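Local coordinates for protein NADPH-quinone reductase (Pediococcus pentosaceus ATCC 25745, PDB 3HA2) that probably binds FMN and transfers electrons from NAD(P)H to quinones, this chain being the flavodoxin-like part of a longer protein, at residues 146-150 against 151-155; 21-24 against 25-28; 9-12 against 13-16; 80-84 against 85-89; 156-159 against 160-163. All blocks are in the same frame, centred on the assembly; numbering follows the deposited sequence.

Interaction 1. Residues 146-150 against 151-155; sequences LYLEP and DAQQR
Gln153 folds back over the residues that lead into its helix, with Leu148 packed beside both Gln153 and Ala152. The backbone bonds begin at the carbonyl of Glu149: Gln153 N reaches Glu149 O at 2.9 Å, nearly in line with the C=O bond (167°). One residue on, Gln154 N meets Pro150 O, also at 2.9 Å.

Apolar contact is modest. CB of Leu148 lies 4.1 Å from CB of Ala152 and 3.7 Å from CG of Gln153, and an alanine suits this place because its methyl fits against the incoming chain without pushing it away.

These residues form the start of helix 150-165, the last helix of this chain, which has a flavodoxin-like fold; it is entered from the loop that follows the outer strand 135-143. Glu149 holds the N-cap position, although its carboxylate leads away from the turn. Pro150 is apt as the first helical residue, since a residue there has no helical carbonyl to bond and loses nothing by lacking an N-H. Asp151 brings a negative charge to the first turn, which probably interacts favourably with the positive end of the helix dipole.

Side-chain polar contacts belong to Gln153. With CG anti to the carbonyl carbon (chi1 -71°) and the chain extended beyond it, the amide runs back beside the loop, where NE2 donates to Phe145 O. NE2 also gives a hydrogen bond of 3.1 Å to a water that in turn donates to Leu146 O at 2.7 Å.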
# COMPACT_ATOMS: atom_id res chain seq x y z
N LEU A 146 -4.40 -21.46 -8.46
CA LEU A 146 -4.22 -22.90 -8.17
C LEU A 146 -5.50 -23.70 -8.26
O LEU A 146 -5.45 -24.92 -8.36
CB LEU A 146 -3.58 -23.11 -6.78
CG LEU A 146 -2.10 -22.75 -6.63
CD1 LEU A 146 -1.72 -22.93 -5.17
CD2 LEU A 146 -1.21 -23.60 -7.54
N TYR A 147 -6.64 -23.01 -8.20
CA TYR A 147 -7.96 -23.66 -8.26
C TYR A 147 -8.47 -23.83 -9.69
O TYR A 147 -9.36 -24.64 -9.94
CB TYR A 147 -9.00 -22.88 -7.41
CG TYR A 147 -10.38 -23.48 -7.52
CD1 TYR A 147 -10.67 -24.71 -6.93
CD2 TYR A 147 -11.38 -22.85 -8.28
CE1 TYR A 147 -11.92 -25.29 -7.06
CE2 TYR A 147 -12.64 -23.44 -8.43
CZ TYR A 147 -12.90 -24.65 -7.80
OH TYR A 147 -14.12 -25.25 -7.94
N LEU A 148 -7.88 -23.09 -10.63
CA LEU A 148 -8.35 -23.10 -12.03
C LEU A 148 -8.13 -24.46 -12.65
O LEU A 148 -7.15 -25.13 -12.32
CB LEU A 148 -7.61 -22.04 -12.86
CG LEU A 148 -7.63 -20.58 -12.43
CD1 LEU A 148 -6.72 -19.79 -13.37
CD2 LEU A 148 -9.04 -20.01 -12.43
N GLU A 149 -9.02 -24.86 -13.57
CA GLU A 149 -8.81 -26.07 -14.36
C GLU A 149 -7.50 -25.95 -15.12
O GLU A 149 -7.11 -24.84 -15.50
CB GLU A 149 -9.96 -26.30 -15.34
CG GLU A 149 -11.29 -26.56 -14.66
CD GLU A 149 -12.30 -27.24 -15.56
OE1 GLU A 149 -12.00 -28.34 -16.09
OE2 GLU A 149 -13.41 -26.69 -15.71
N PRO A 150 -6.81 -27.09 -15.34
CA PRO A 150 -5.56 -27.08 -16.10
C PRO A 150 -5.60 -26.21 -17.37
O PRO A 150 -4.64 -25.48 -17.62
CB PRO A 150 -5.36 -28.56 -16.44
CG PRO A 150 -5.92 -29.27 -15.25
CD PRO A 150 -7.14 -28.45 -14.85
N ASP A 151 -6.70 -26.28 -18.13
CA ASP A 151 -6.82 -25.52 -19.39
C ASP A 151 -6.89 -24.01 -19.18
O ASP A 151 -6.30 -23.23 -19.94
CB ASP A 151 -8.05 -26.00 -20.20
CG ASP A 151 -7.85 -27.39 -20.82
OD1 ASP A 151 -6.73 -27.95 -20.74
OD2 ASP A 151 -8.82 -27.92 -21.42
N ALA A 152 -7.60 -23.59 -18.13
CA ALA A 152 -7.65 -22.18 -17.76
C ALA A 152 -6.31 -21.72 -17.20
O ALA A 152 -5.90 -20.59 -17.44
CB ALA A 152 -8.76 -21.94 -16.76
N GLN A 153 -5.62 -22.59 -16.45
CA GLN A 153 -4.27 -22.27 -15.95
C GLN A 153 -3.36 -21.97 -17.15
O GLN A 153 -2.72 -20.92 -17.21
CB GLN A 153 -3.71 -23.41 -15.08
CG GLN A 153 -4.40 -23.56 -13.72
CD GLN A 153 -3.81 -24.67 -12.86
OE1 GLN A 153 -3.44 -25.72 -13.37
NE2 GLN A 153 -3.76 -24.46 -11.55
N GLN A 154 -3.36 -22.89 -18.11
CA GLN A 154 -2.55 -22.72 -19.32
C GLN A 154 -2.86 -21.44 -20.11
O GLN A 154 -1.93 -20.76 -20.53
CB GLN A 154 -2.58 -23.99 -20.21
CG GLN A 154 -1.94 -25.23 -19.54
CD GLN A 154 -0.70 -24.89 -18.69
OE1 GLN A 154 0.26 -24.28 -19.17
NE2 GLN A 154 -0.74 -25.28 -17.41
N ARG A 155 -4.14 -21.07 -20.25
CA ARG A 155 -4.52 -19.83 -20.94
C ARG A 155 -4.01 -18.58 -20.23
O ARG A 155 -3.55 -17.62 -20.86
CB ARG A 155 -6.04 -19.71 -21.11
CG ARG A 155 -6.64 -20.67 -22.13
CD ARG A 155 -8.10 -20.32 -22.44
NE ARG A 155 -8.99 -20.59 -21.31
CZ ARG A 155 -9.60 -21.75 -21.08
NH1 ARG A 155 -9.42 -22.78 -21.90
NH2 ARG A 155 -10.38 -21.89 -20.01
O HOH W 1 -3.32 -26.40 -9.14

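Interaction 2. Residues 21-24 against 25-28; sequences FKAA and IENF
Lys22 and Glu26, one helical turn apart, face each other as opposite charges: Lys22 NZ stands 3.6 Å from Glu26 OE2, a long salt bridge between chains that cross obliquely. The lysine stretches out to its last bend before meeting the carboxylate, and both residues suit an exposed flank.

The backbone bonds thin out here. Ile25 N donates to Lys22 O at 3.2 Å from well above the carbonyl plane, and only weakly to Phe21 O; Glu26 N makes a weak bond to Ala23 O at 3.4 Å. Such slack geometry is what the end of a helix looks like, here helix 18-25, the first of the flavodoxin-like fold. A type I turn from Ile25 to Phe28 then takes the chain on toward strand 31-35.

Ile25 lays its side chain along the backbone, CG1 sitting between the backbone N and the carbonyl carbon (chi1 53°), 3.4 Å from Phe21 O. Its apolar packing is with Val31, Trp33 and Tyr160, a buried place that suits a branched side chain.

The carbonyl of Ala24 gathers the remaining contacts. A water donates to Ala24 O at 2.7 Å and accepts from Asn27 N, the ring of Phe28 turns an edge to this oxygen, and Gln161 NE2 donates to it.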
# COMPACT_ATOMS: atom_id res chain seq x y z
N PHE A 21 4.76 -19.44 -13.08
CA PHE A 21 5.03 -18.18 -13.78
C PHE A 21 6.50 -18.10 -14.20
O PHE A 21 6.83 -17.69 -15.32
CB PHE A 21 4.59 -17.00 -12.91
CG PHE A 21 3.09 -16.86 -12.82
CD1 PHE A 21 2.42 -15.99 -13.65
CD2 PHE A 21 2.35 -17.66 -11.95
CE1 PHE A 21 1.03 -15.88 -13.61
CE2 PHE A 21 0.96 -17.56 -11.90
CZ PHE A 21 0.30 -16.66 -12.73
N LYS A 22 7.39 -18.53 -13.31
CA LYS A 22 8.81 -18.55 -13.63
C LYS A 22 9.02 -19.47 -14.82
O LYS A 22 9.67 -19.10 -15.80
CB LYS A 22 9.63 -19.00 -12.40
CG LYS A 22 11.15 -19.01 -12.57
CD LYS A 22 11.79 -19.71 -11.35
CE LYS A 22 13.27 -19.43 -11.17
NZ LYS A 22 14.09 -19.80 -12.35
N ALA A 23 8.43 -20.67 -14.76
CA ALA A 23 8.61 -21.63 -15.84
C ALA A 23 8.09 -21.09 -17.17
O ALA A 23 8.64 -21.41 -18.22
CB ALA A 23 7.94 -22.98 -15.51
N ALA A 24 7.06 -20.24 -17.11
CA ALA A 24 6.40 -19.73 -18.31
C ALA A 24 7.25 -18.75 -19.11
O ALA A 24 7.07 -18.60 -20.32
CB ALA A 24 5.06 -19.10 -17.94
N ILE A 25 8.18 -18.07 -18.43
CA ILE A 25 9.04 -17.09 -19.09
C ILE A 25 10.51 -17.54 -19.13
O ILE A 25 11.38 -16.78 -19.55
CB ILE A 25 8.87 -15.66 -18.48
CG1 ILE A 25 9.05 -15.67 -16.96
CG2 ILE A 25 7.48 -15.09 -18.86
CD1 ILE A 25 10.48 -15.53 -16.49
N GLU A 26 10.76 -18.78 -18.71
CA GLU A 26 12.13 -19.30 -18.66
C GLU A 26 12.87 -19.28 -19.99
O GLU A 26 14.10 -19.22 -20.01
CB GLU A 26 12.16 -20.71 -18.05
CG GLU A 26 12.48 -20.68 -16.56
CD GLU A 26 12.36 -22.04 -15.89
OE1 GLU A 26 12.21 -23.06 -16.60
OE2 GLU A 26 12.43 -22.07 -14.64
N ASN A 27 12.13 -19.31 -21.09
CA ASN A 27 12.74 -19.39 -22.41
C ASN A 27 12.94 -18.04 -23.10
O ASN A 27 13.54 -17.99 -24.17
CB ASN A 27 11.94 -20.33 -23.30
CG ASN A 27 11.78 -21.71 -22.68
OD1 ASN A 27 10.68 -22.26 -22.65
ND2 ASN A 27 12.87 -22.26 -22.15
N PHE A 28 12.44 -16.97 -22.50
CA PHE A 28 12.62 -15.64 -23.07
C PHE A 28 13.86 -14.97 -22.45
O PHE A 28 13.82 -14.54 -21.30
CB PHE A 28 11.37 -14.78 -22.86
CG PHE A 28 10.11 -15.39 -23.42
CD1 PHE A 28 9.88 -15.41 -24.79
CD2 PHE A 28 9.17 -15.96 -22.58
CE1 PHE A 28 8.73 -15.99 -25.31
CE2 PHE A 28 8.01 -16.54 -23.09
CZ PHE A 28 7.79 -16.55 -24.46
O HOH W 2 9.29 -19.55 -21.61

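Interaction 3. Residues 9-12 against 13-16; sequences HPEL and ARSN. With SO4 (sulfate ion), chain C.
Ser15 presses its CB onto the face of the His9 ring, 3.8 Å from the ring centroid and only 10° off the normal, a CH-pi contact. The same two residues meet a sulfate ion. Ser15 OG donates to sulfate O1; the modelled 2.5 Å is shorter than usual and its exact value doubtful. The edge of the imidazole is directed at the ion, with His9 CE1 3.0 Å from O3. Asn16 N adds a straight hydrogen bond to O2 at 3.1 Å.

This loop joins strand 3-7 to helix 18-25, the place where flavodoxin-like proteins commonly hold the phosphate of their flavin. The sulfate, probably from the crystallisation liquor, is consistent with that role, and Thr17 OG1 grips it as well.

A second shell fixes the serine. Its OG, anti to the backbone N (chi1 172°), accepts from Gln18 N and so caps the following helix; it is also hydrogen-bonded to Thr17 OG1. A small hydroxyl suits so many partners. Behind it, Glu11 O receives both Arg14 N at 2.9 Å and Ser15 N at 3.2 Å, tightening the turn. An alanine replacing His9 would take away the flat surface beneath Ser15 CB, which is likely to leave the serine freer to shift and the anion without its neighbour on that flank. Farther out, the imidazole packs against Pro60.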
# COMPACT_ATOMS: atom_id res chain seq x y z
N HIS A 9 6.76 -12.03 -3.86
CA HIS A 9 6.04 -12.96 -3.00
C HIS A 9 6.88 -13.10 -1.74
O HIS A 9 8.08 -13.38 -1.84
CB HIS A 9 5.83 -14.30 -3.68
CG HIS A 9 4.93 -15.22 -2.91
ND1 HIS A 9 3.65 -15.51 -3.33
CD2 HIS A 9 5.12 -15.89 -1.75
CE1 HIS A 9 3.09 -16.34 -2.46
NE2 HIS A 9 3.96 -16.59 -1.50
N PRO A 10 6.27 -12.87 -0.55
CA PRO A 10 7.02 -12.80 0.71
C PRO A 10 7.54 -14.14 1.21
O PRO A 10 8.43 -14.16 2.06
CB PRO A 10 5.99 -12.25 1.70
CG PRO A 10 4.84 -11.79 0.89
CD PRO A 10 4.83 -12.65 -0.32
N GLU A 11 6.98 -15.24 0.72
CA GLU A 11 7.47 -16.57 1.05
C GLU A 11 7.71 -17.36 -0.22
O GLU A 11 7.22 -18.48 -0.38
CB GLU A 11 6.47 -17.30 1.96
CG GLU A 11 6.32 -16.71 3.36
CD GLU A 11 7.60 -16.74 4.18
OE1 GLU A 11 8.36 -17.74 4.08
OE2 GLU A 11 7.85 -15.77 4.93
N LEU A 12 8.48 -16.76 -1.13
CA LEU A 12 8.72 -17.32 -2.46
C LEU A 12 9.07 -18.82 -2.50
O LEU A 12 8.52 -19.56 -3.33
CB LEU A 12 9.79 -16.51 -3.19
CG LEU A 12 9.95 -16.74 -4.69
CD1 LEU A 12 8.62 -16.53 -5.41
CD2 LEU A 12 11.00 -15.81 -5.24
N ALA A 13 9.97 -19.24 -1.62
CA ALA A 13 10.44 -20.63 -1.57
C ALA A 13 9.30 -21.64 -1.32
O ALA A 13 9.41 -22.81 -1.69
CB ALA A 13 11.51 -20.79 -0.52
N ARG A 14 8.23 -21.17 -0.69
CA ARG A 14 7.08 -22.01 -0.37
C ARG A 14 5.97 -21.91 -1.41
O ARG A 14 5.19 -22.85 -1.57
CB ARG A 14 6.53 -21.64 1.01
CG ARG A 14 7.45 -22.01 2.18
CD ARG A 14 6.80 -21.67 3.53
NE ARG A 14 5.44 -22.20 3.64
CZ ARG A 14 5.14 -23.44 4.01
NH1 ARG A 14 6.09 -24.31 4.32
NH2 ARG A 14 3.87 -23.82 4.06
N SER A 15 5.88 -20.77 -2.10
CA SER A 15 4.82 -20.50 -3.08
C SER A 15 4.56 -21.67 -4.03
O SER A 15 5.49 -22.24 -4.60
CB SER A 15 5.17 -19.25 -3.90
OG SER A 15 4.26 -19.06 -4.98
N ASN A 16 3.29 -22.03 -4.21
CA ASN A 16 2.92 -23.05 -5.20
C ASN A 16 2.57 -22.45 -6.56
O ASN A 16 2.53 -23.16 -7.57
CB ASN A 16 1.74 -23.90 -4.70
CG ASN A 16 2.14 -24.92 -3.65
OD1 ASN A 16 1.53 -25.01 -2.59
ND2 ASN A 16 3.17 -25.70 -3.95
S SO4 C . 0.90 -19.05 -3.22
O1 SO4 C . 1.98 -18.67 -4.12
O2 SO4 C . 0.81 -20.51 -3.17
O3 SO4 C . 1.18 -18.55 -1.87
O4 SO4 C . -0.35 -18.47 -3.70

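Interaction 4. Residues 80-84 against 85-89; sequences TKFAT and GHQYA. With SO4 (sulfate ion), chain D.
Tyr88 lays its ring flat over the backbone of Thr84 in a CH-pi contact: Thr84 CA stands 3.6 Å from the ring centroid, almost exactly on the normal. Thr84 CG2 touches CE1 of the same ring at 3.8 Å, and the ring also makes a cation-pi contact with Lys133. In a second CH-pi contact Ala89 CB lies over the face of Phe82, a methyl small enough to settle on the ring, whose side chain is buried against Gln46, Leu49 and Leu50 of helix 42-50. Beside it Ala89 N donates to Phe82 O at 2.9 Å, in the carbonyl plane. Trp63 of the second subunit packs on Ala83 and Thr84.

The chain here leaves helix 80-83 for the loop before strand 94-101. Thr84 O accepts from both Gln87 N and Tyr88 N. Gly85 takes a positive phi (55°), and a side chain there would crowd Thr80 O. A leucine in place of Tyr88 would probably leave Lys133 without its cation-pi partner and cover Thr84 less evenly.

The opposite character prevails at the exposed helix start, where a sulfate is held by Thr80 N at 2.8 Å and Lys81 N at 3.1 Å. A water links Lys81 O to His86 N.

Backbone bonds close the turn and rings and methyls pack it, while N-H groups at the helix start probably make a favourable place for an anion.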
# COMPACT_ATOMS: atom_id res chain seq x y z
N THR A 80 13.41 10.26 -4.48
CA THR A 80 13.15 11.50 -5.20
C THR A 80 14.22 11.73 -6.25
O THR A 80 13.90 12.05 -7.41
CB THR A 80 13.11 12.68 -4.21
OG1 THR A 80 12.07 12.43 -3.27
CG2 THR A 80 12.84 13.98 -4.92
N LYS A 81 15.49 11.57 -5.85
CA LYS A 81 16.66 11.82 -6.71
C LYS A 81 16.66 10.93 -7.96
O LYS A 81 17.03 11.37 -9.05
CB LYS A 81 17.95 11.57 -5.91
CG LYS A 81 19.25 12.08 -6.56
CD LYS A 81 20.48 11.36 -5.97
CE LYS A 81 21.77 12.16 -6.04
NZ LYS A 81 21.90 13.09 -7.21
N PHE A 82 16.23 9.69 -7.80
CA PHE A 82 16.28 8.71 -8.89
C PHE A 82 15.01 8.76 -9.75
O PHE A 82 15.09 8.95 -10.98
CB PHE A 82 16.50 7.31 -8.29
CG PHE A 82 16.54 6.20 -9.30
CD1 PHE A 82 17.65 5.99 -10.10
CD2 PHE A 82 15.47 5.31 -9.41
CE1 PHE A 82 17.70 4.95 -11.04
CE2 PHE A 82 15.50 4.26 -10.34
CZ PHE A 82 16.61 4.07 -11.14
N ALA A 83 13.86 8.63 -9.10
CA ALA A 83 12.59 8.44 -9.79
C ALA A 83 11.95 9.74 -10.26
O ALA A 83 11.17 9.74 -11.21
CB ALA A 83 11.62 7.67 -8.91
N THR A 84 12.29 10.85 -9.59
CA THR A 84 11.85 12.19 -10.01
C THR A 84 13.06 13.14 -10.03
O THR A 84 14.03 12.87 -10.73
CB THR A 84 10.67 12.71 -9.13
OG1 THR A 84 11.04 12.71 -7.75
CG2 THR A 84 9.43 11.79 -9.31
N GLY A 85 13.00 14.21 -9.24
CA GLY A 85 14.11 15.17 -9.11
C GLY A 85 14.52 15.72 -10.46
O GLY A 85 13.67 16.19 -11.23
N HIS A 86 15.81 15.64 -10.76
CA HIS A 86 16.31 16.05 -12.07
C HIS A 86 16.70 14.88 -12.97
O HIS A 86 17.30 15.08 -14.03
CB HIS A 86 17.46 17.04 -11.92
CG HIS A 86 17.03 18.37 -11.39
ND1 HIS A 86 16.98 18.65 -10.04
CD2 HIS A 86 16.59 19.48 -12.02
CE1 HIS A 86 16.54 19.88 -9.86
NE2 HIS A 86 16.30 20.41 -11.05
N GLN A 87 16.33 13.66 -12.57
CA GLN A 87 16.71 12.46 -13.30
C GLN A 87 15.53 11.77 -14.00
O GLN A 87 15.65 11.39 -15.16
CB GLN A 87 17.39 11.48 -12.36
CG GLN A 87 17.94 10.25 -13.04
CD GLN A 87 18.76 9.39 -12.12
OE1 GLN A 87 19.01 9.75 -10.96
NE2 GLN A 87 19.19 8.24 -12.62
N TYR A 88 14.42 11.61 -13.29
CA TYR A 88 13.25 10.88 -13.81
C TYR A 88 13.71 9.63 -14.55
O TYR A 88 13.47 9.49 -15.75
CB TYR A 88 12.37 11.76 -14.71
CG TYR A 88 11.48 12.69 -13.94
CD1 TYR A 88 10.19 12.30 -13.58
CD2 TYR A 88 11.93 13.93 -13.51
CE1 TYR A 88 9.36 13.13 -12.84
CE2 TYR A 88 11.11 14.78 -12.78
CZ TYR A 88 9.84 14.37 -12.45
OH TYR A 88 9.02 15.21 -11.72
N ALA A 89 14.39 8.75 -13.82
CA ALA A 89 15.09 7.61 -14.40
C ALA A 89 14.16 6.68 -15.16
O ALA A 89 14.58 6.01 -16.12
CB ALA A 89 15.83 6.84 -13.31
S SO4 D . 15.56 11.09 -1.58
O1 SO4 D . 15.36 12.28 -0.75
O2 SO4 D . 16.40 10.13 -0.84
O3 SO4 D . 14.26 10.45 -1.82
O4 SO4 D . 16.22 11.47 -2.85
O HOH W 3 17.46 13.96 -9.38

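Interaction 5. Residues 156-159 against 160-163; sequences LLVA and YQQY
Tyr160 sets its CB against the carbonyl of Leu157, 3.3 Å from Leu157 O, and turns the edge of its ring to that oxygen. CG is anti to the backbone N (chi1 178°), which carries the phenol off the helix toward the sheet, in contact with Leu140 and Val98, until OH reaches Glu58 OE1. The same ring meets that of Phe21 edge-to-face. Tyr163, three residues on, leaves the backbone in much the same sense. Its CB lies 3.3 Å from Ala159 O, and its hydroxyl donates to Pro138 O while accepting from Ile97 N. A tyrosine suits both places, having a ring to pack on the sheet, buried in the case of Tyr160, and a hydroxyl for the polar groups met beyond it.

The glutamines take the other rotation, CG lying anti to the carbonyl carbon and close to the turn before. CG of Gln161 is 3.4 Å from Leu157 O, and the chain runs on extended toward helix 18-25. Gln162 bends at chi2 instead; its CG stays 3.3 Å from Val158 O, on the exposed side. Ala159 keeps its part of the helix slim, whereas Leu156 and Leu157 turn to Phe21 and Phe145.

Underneath, four backbone bonds keep the regular helical step, among them Tyr160 N to Leu156 O at 2.9 Å and Tyr163 N to Ala159 O at 2.8 Å. This is the amphipathic middle of helix 150-165, packed on strands 94-101 and 135-143 of the parallel sheet and on helix 18-25. Because both hydroxyls find partners, the tyrosines can tie the helix to the sheet by polar bonds as well as by packing.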
# COMPACT_ATOMS: atom_id res chain seq x y z
N LEU A 156 -4.10 -18.59 -18.91
CA LEU A 156 -3.66 -17.45 -18.13
C LEU A 156 -2.13 -17.31 -18.28
O LEU A 156 -1.61 -16.20 -18.39
CB LEU A 156 -4.08 -17.65 -16.67
CG LEU A 156 -3.82 -16.52 -15.68
CD1 LEU A 156 -4.83 -16.63 -14.55
CD2 LEU A 156 -2.39 -16.57 -15.15
N LEU A 157 -1.43 -18.44 -18.32
CA LEU A 157 0.02 -18.44 -18.48
C LEU A 157 0.49 -17.89 -19.84
O LEU A 157 1.50 -17.21 -19.89
CB LEU A 157 0.65 -19.80 -18.13
CG LEU A 157 0.58 -20.17 -16.64
CD1 LEU A 157 0.96 -21.63 -16.40
CD2 LEU A 157 1.44 -19.22 -15.76
N VAL A 158 -0.26 -18.16 -20.90
CA VAL A 158 -0.06 -17.53 -22.22
C VAL A 158 -0.28 -16.01 -22.19
O VAL A 158 0.49 -15.25 -22.79
CB VAL A 158 -0.99 -18.17 -23.30
CG1 VAL A 158 -0.87 -17.43 -24.62
CG2 VAL A 158 -0.65 -19.64 -23.50
N ALA A 159 -1.32 -15.56 -21.49
CA ALA A 159 -1.56 -14.13 -21.30
C ALA A 159 -0.38 -13.50 -20.56
O ALA A 159 0.05 -12.40 -20.88
CB ALA A 159 -2.88 -13.88 -20.55
N TYR A 160 0.13 -14.23 -19.57
CA TYR A 160 1.29 -13.79 -18.80
C TYR A 160 2.55 -13.64 -19.66
O TYR A 160 3.26 -12.63 -19.58
CB TYR A 160 1.52 -14.78 -17.65
CG TYR A 160 2.74 -14.49 -16.79
CD1 TYR A 160 2.75 -13.39 -15.92
CD2 TYR A 160 3.86 -15.32 -16.82
CE1 TYR A 160 3.87 -13.12 -15.12
CE2 TYR A 160 4.98 -15.06 -16.03
CZ TYR A 160 4.98 -13.96 -15.18
OH TYR A 160 6.07 -13.73 -14.37
N GLN A 161 2.79 -14.63 -20.53
CA GLN A 161 3.89 -14.56 -21.49
C GLN A 161 3.79 -13.34 -22.40
O GLN A 161 4.78 -12.65 -22.62
CB GLN A 161 3.95 -15.83 -22.35
CG GLN A 161 4.41 -17.06 -21.62
CD GLN A 161 4.28 -18.31 -22.48
OE1 GLN A 161 3.48 -18.36 -23.42
NE2 GLN A 161 5.07 -19.33 -22.15
N GLN A 162 2.59 -13.08 -22.92
CA GLN A 162 2.34 -11.89 -23.74
C GLN A 162 2.56 -10.61 -22.95
O GLN A 162 3.16 -9.65 -23.45
CB GLN A 162 0.91 -11.92 -24.28
CG GLN A 162 0.66 -13.06 -25.27
CD GLN A 162 1.61 -12.98 -26.45
OE1 GLN A 162 1.58 -12.00 -27.21
NE2 GLN A 162 2.47 -13.98 -26.59
N TYR A 163 2.08 -10.62 -21.71
CA TYR A 163 2.20 -9.47 -20.81
C TYR A 163 3.67 -9.09 -20.62
O TYR A 163 4.02 -7.92 -20.64
CB TYR A 163 1.52 -9.78 -19.48
CG TYR A 163 1.20 -8.54 -18.64
CD1 TYR A 163 0.22 -7.64 -19.06
CD2 TYR A 163 1.87 -8.29 -17.44
CE1 TYR A 163 -0.09 -6.49 -18.30
CE2 TYR A 163 1.56 -7.14 -16.66
CZ TYR A 163 0.59 -6.26 -17.11
OH TYR A 163 0.29 -5.13 -16.36

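Interactions 1 and 3 are surface contacts, while 2, 4 and 5 are partly buried. Interactions 1 and 5 share helix 150-165, its start and its middle, and Leu148 CD1 meets Leu156 CD1 at 3.9 Å where they join. Interaction 2, the end of helix 18-25, packs on interaction 5. Interaction 3, a loop with an anion, touches interaction 1 through Asn16 and Leu146. Interaction 4 stands apart, its centre about 41 Å from that of interaction 1, near the second subunit. CH-pi contacts mark 3 and 4, which also bind sulfates; in 5 the tyrosine rings face the sheet. A long salt bridge marks 2, and bridging waters occur in 1, 2 and 4.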